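Local coordinates for molybdopterin biosynthesis protein MoaB (Sulfolobus tokodaii, PDB 3IWT) that probably takes part in molybdenum cofactor biosynthesis as a molybdopterin-binding protein of the MogA/MoaB family, at residues F114-R119 and T135-A139. Numbering follows the deposited sequence. Where two conformers were deposited one is given.
Sequences FSDVFR and TKASA
Phe114 and Phe118, one turn apart on helix 112-123, pack against Ala137 and Ala139 where the chain runs into strand 138-142. Phe114 has CG anti to the backbone N (chi1 -178°), which swings its ring across the strand; CG lies 3.6 Å from Ala139 CB, and CD2 rests on the Ser138 backbone. Phe118 reaches Ala137 CB with CD2 at 3.7 Å, while the Thr135 methyl CG2 meets its ring edge 4.0 Å from CE2. Alanine suits both places, Ala137 in the loop and Ala139 in the strand, since the small methyls leave room for the phenyl rings. The two backbones also run close, with Ser115 CA 3.4 Å from Ala137 O in a CA-H...O contact. Leu164 of helix 154-176 also packs on both rings.

The polar contacts lie along another side of the helix. Arg119 bends at chi3 (-72°), laying its guanidinium over Ser115 O and bringing NH1 to Thr135 O at 3.1 Å, a bond bent to 143° at the hydrogen. Its NE pairs with Asp116 of the third subunit. Replacing Arg119 by an alanine is likely to leave Thr135 O without this donor and Asp116 of the third subunit without this positive partner. Water 1 donates to both Ser115 O and Ala137 O, bridging the two backbones. Within the loop, Thr135 OG1 accepts from Ala137 N at 3.2 Å, an ST turn, and Ser138 OG donates to Lys136 O, so short hydroxyl side chains serve the turning backbone.

Apolar packing thus seats the helix on its sheet, while one arginine ties the loop entering the strand to a subunit interface.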
ATOM      1  N   PHE A 114      11.605 -10.072 -11.750  1.00 42.64           N
ATOM      2  CA  PHE A 114      12.999 -10.368 -11.480  1.00 42.54           C
ATOM      3  C   PHE A 114      13.154 -11.153 -10.168  1.00 42.28           C
ATOM      4  O   PHE A 114      13.959 -12.064 -10.106  1.00 42.26           O
ATOM      5  CB  PHE A 114      13.900  -9.116 -11.437  1.00 43.84           C
ATOM      6  CG  PHE A 114      15.351  -9.449 -11.192  1.00 43.45           C
ATOM      7  CD1 PHE A 114      16.202  -9.783 -12.247  1.00 44.77           C
ATOM      8  CD2 PHE A 114      15.854  -9.458  -9.898  1.00 44.49           C
ATOM      9  CE1 PHE A 114      17.510 -10.119 -12.002  1.00 45.37           C
ATOM     10  CE2 PHE A 114      17.160  -9.797  -9.655  1.00 45.69           C
ATOM     11  CZ  PHE A 114      17.988 -10.127 -10.695  1.00 44.92           C
ATOM     12  N   SER A 115      12.419 -10.761  -9.124  1.00 42.04           N
ATOM     13  CA  SER A 115      12.545 -11.406  -7.817  0.50 41.63           C
ATOM     14  C   SER A 115      12.226 -12.920  -7.861  1.00 42.07           C
ATOM     15  O   SER A 115      13.024 -13.740  -7.398  1.00 41.84           O
ATOM     16  CB  SER A 115      11.698 -10.689  -6.754  0.50 41.61           C
ATOM     17  OG  SER A 115      10.372 -10.489  -7.200  0.50 38.87           O
ATOM     18  N   ASP A 116      11.079 -13.293  -8.412  1.00 41.56           N
ATOM     19  CA  ASP A 116      10.729 -14.721  -8.478  1.00 41.61           C
ATOM     20  C   ASP A 116      11.533 -15.540  -9.488  1.00 41.23           C
ATOM     21  O   ASP A 116      11.868 -16.711  -9.238  1.00 40.70           O
ATOM     22  CB  ASP A 116       9.197 -14.927  -8.632  1.00 42.05           C
ATOM     23  CG  ASP A 116       8.603 -14.132  -9.762  1.00 41.96           C
ATOM     24  OD1 ASP A 116       8.306 -12.944  -9.517  1.00 42.02           O
ATOM     25  OD2 ASP A 116       8.440 -14.683 -10.885  1.00 42.57           O
ATOM     26  N   VAL A 117      11.862 -14.945 -10.637  1.00 40.99           N
ATOM     27  CA  VAL A 117      12.694 -15.642 -11.613  1.00 40.86           C
ATOM     28  C   VAL A 117      14.127 -15.857 -11.079  1.00 40.59           C
ATOM     29  O   VAL A 117      14.721 -16.912 -11.308  1.00 39.86           O
ATOM     30  CB  VAL A 117      12.682 -14.963 -12.984  1.00 40.97           C
ATOM     31  CG1 VAL A 117      13.619 -15.724 -13.960  1.00 37.32           C
ATOM     32  CG2 VAL A 117      11.254 -14.908 -13.528  1.00 40.41           C
ATOM     33  N   PHE A 118      14.653 -14.896 -10.325  1.00 41.49           N
ATOM     34  CA  PHE A 118      15.941 -15.100  -9.678  1.00 41.39           C
ATOM     35  C   PHE A 118      15.868 -16.224  -8.643  1.00 41.61           C
ATOM     36  O   PHE A 118      16.780 -17.045  -8.536  1.00 40.95           O
ATOM     37  CB  PHE A 118      16.495 -13.830  -9.029  1.00 42.64           C
ATOM     38  CG  PHE A 118      17.840 -14.056  -8.358  1.00 43.12           C
ATOM     39  CD1 PHE A 118      18.975 -14.313  -9.124  1.00 43.42           C
ATOM     40  CD2 PHE A 118      17.950 -14.093  -6.963  1.00 44.49           C
ATOM     41  CE1 PHE A 118      20.203 -14.552  -8.512  1.00 42.97           C
ATOM     42  CE2 PHE A 118      19.184 -14.331  -6.347  1.00 45.64           C
ATOM     43  CZ  PHE A 118      20.297 -14.573  -7.123  1.00 43.63           C
ATOM     44  N   ARG A 119      14.774 -16.270  -7.893  1.00 41.66           N
ATOM     45  CA  ARG A 119      14.589 -17.350  -6.924  1.00 41.91           C
ATOM     46  C   ARG A 119      14.423 -18.708  -7.634  1.00 41.99           C
ATOM     47  O   ARG A 119      14.897 -19.731  -7.129  1.00 42.13           O
ATOM     48  CB  ARG A 119      13.434 -17.045  -5.981  1.00 42.12           C
ATOM     49  CG  ARG A 119      13.784 -15.955  -5.003  1.00 41.77           C
ATOM     50  CD  ARG A 119      12.700 -15.706  -3.964  1.00 42.97           C
ATOM     51  NE  ARG A 119      11.490 -15.059  -4.452  1.00 41.65           N
ATOM     52  CZ  ARG A 119      11.187 -13.777  -4.287  1.00 43.62           C
ATOM     53  NH1 ARG A 119      12.049 -12.936  -3.743  1.00 44.21           N
ATOM     54  NH2 ARG A 119      10.007 -13.321  -4.687  1.00 44.10           N
ATOM     55  N   THR A 135      16.088 -14.951  -0.152  1.00 45.24           N
ATOM     56  CA  THR A 135      16.563 -13.705  -0.810  1.00 45.53           C
ATOM     57  C   THR A 135      15.401 -12.849  -1.316  1.00 45.99           C
ATOM     58  O   THR A 135      14.346 -13.372  -1.676  1.00 45.64           O
ATOM     59  CB  THR A 135      17.539 -13.996  -1.949  1.00 45.84           C
ATOM     60  OG1 THR A 135      18.086 -12.769  -2.470  1.00 46.31           O
ATOM     61  CG2 THR A 135      16.880 -14.827  -3.086  1.00 47.30           C
ATOM     62  N   LYS A 136      15.630 -11.535  -1.324  1.00 45.25           N
ATOM     63  CA  LYS A 136      14.714 -10.537  -1.865  1.00 45.67           C
ATOM     64  C   LYS A 136      15.352  -9.724  -3.002  1.00 44.72           C
ATOM     65  O   LYS A 136      14.911  -8.601  -3.301  1.00 44.46           O
ATOM     66  CB  LYS A 136      14.247  -9.604  -0.762  1.00 46.36           C
ATOM     67  CG  LYS A 136      13.538 -10.256   0.358  1.00 47.96           C
ATOM     68  CD  LYS A 136      13.096  -9.222   1.411  1.00 48.49           C
ATOM     69  CE  LYS A 136      14.267  -8.788   2.318  1.00 52.48           C
ATOM     70  NZ  LYS A 136      13.720  -8.038   3.471  1.00 55.23           N
ATOM     71  N   ALA A 137      16.393 -10.288  -3.628  1.00 44.03           N
ATOM     72  CA  ALA A 137      17.007  -9.696  -4.805  1.00 43.96           C
ATOM     73  C   ALA A 137      15.901  -9.185  -5.737  1.00 43.90           C
ATOM     74  O   ALA A 137      14.897  -9.858  -5.945  1.00 43.45           O
ATOM     75  CB  ALA A 137      17.932 -10.702  -5.515  1.00 43.24           C
ATOM     76  N   SER A 138      16.076  -7.950  -6.228  1.00 44.08           N
ATOM     77  CA  SER A 138      15.025  -7.195  -6.913  1.00 43.86           C
ATOM     78  C   SER A 138      15.621  -6.354  -8.030  1.00 43.94           C
ATOM     79  O   SER A 138      16.835  -6.136  -8.065  1.00 44.44           O
ATOM     80  CB  SER A 138      14.307  -6.278  -5.918  1.00 45.10           C
ATOM     81  OG  SER A 138      13.645  -7.009  -4.905  1.00 48.48           O
ATOM     82  N   ALA A 139      14.769  -5.916  -8.955  1.00 43.40           N
ATOM     83  CA  ALA A 139      15.159  -5.029 -10.064  1.00 42.81           C
ATOM     84  C   ALA A 139      14.036  -3.996 -10.294  1.00 42.80           C
ATOM     85  O   ALA A 139      12.866  -4.225  -9.934  1.00 42.05           O
ATOM     86  CB  ALA A 139      15.466  -5.844 -11.373  1.00 42.98           C
TER
HETATM   87  O   HOH W   1      14.750 -12.674  -5.429  1.00 26.50           O
HETATM   88  O   HOH W   2      12.084  -7.416  -8.781  1.00 28.03           O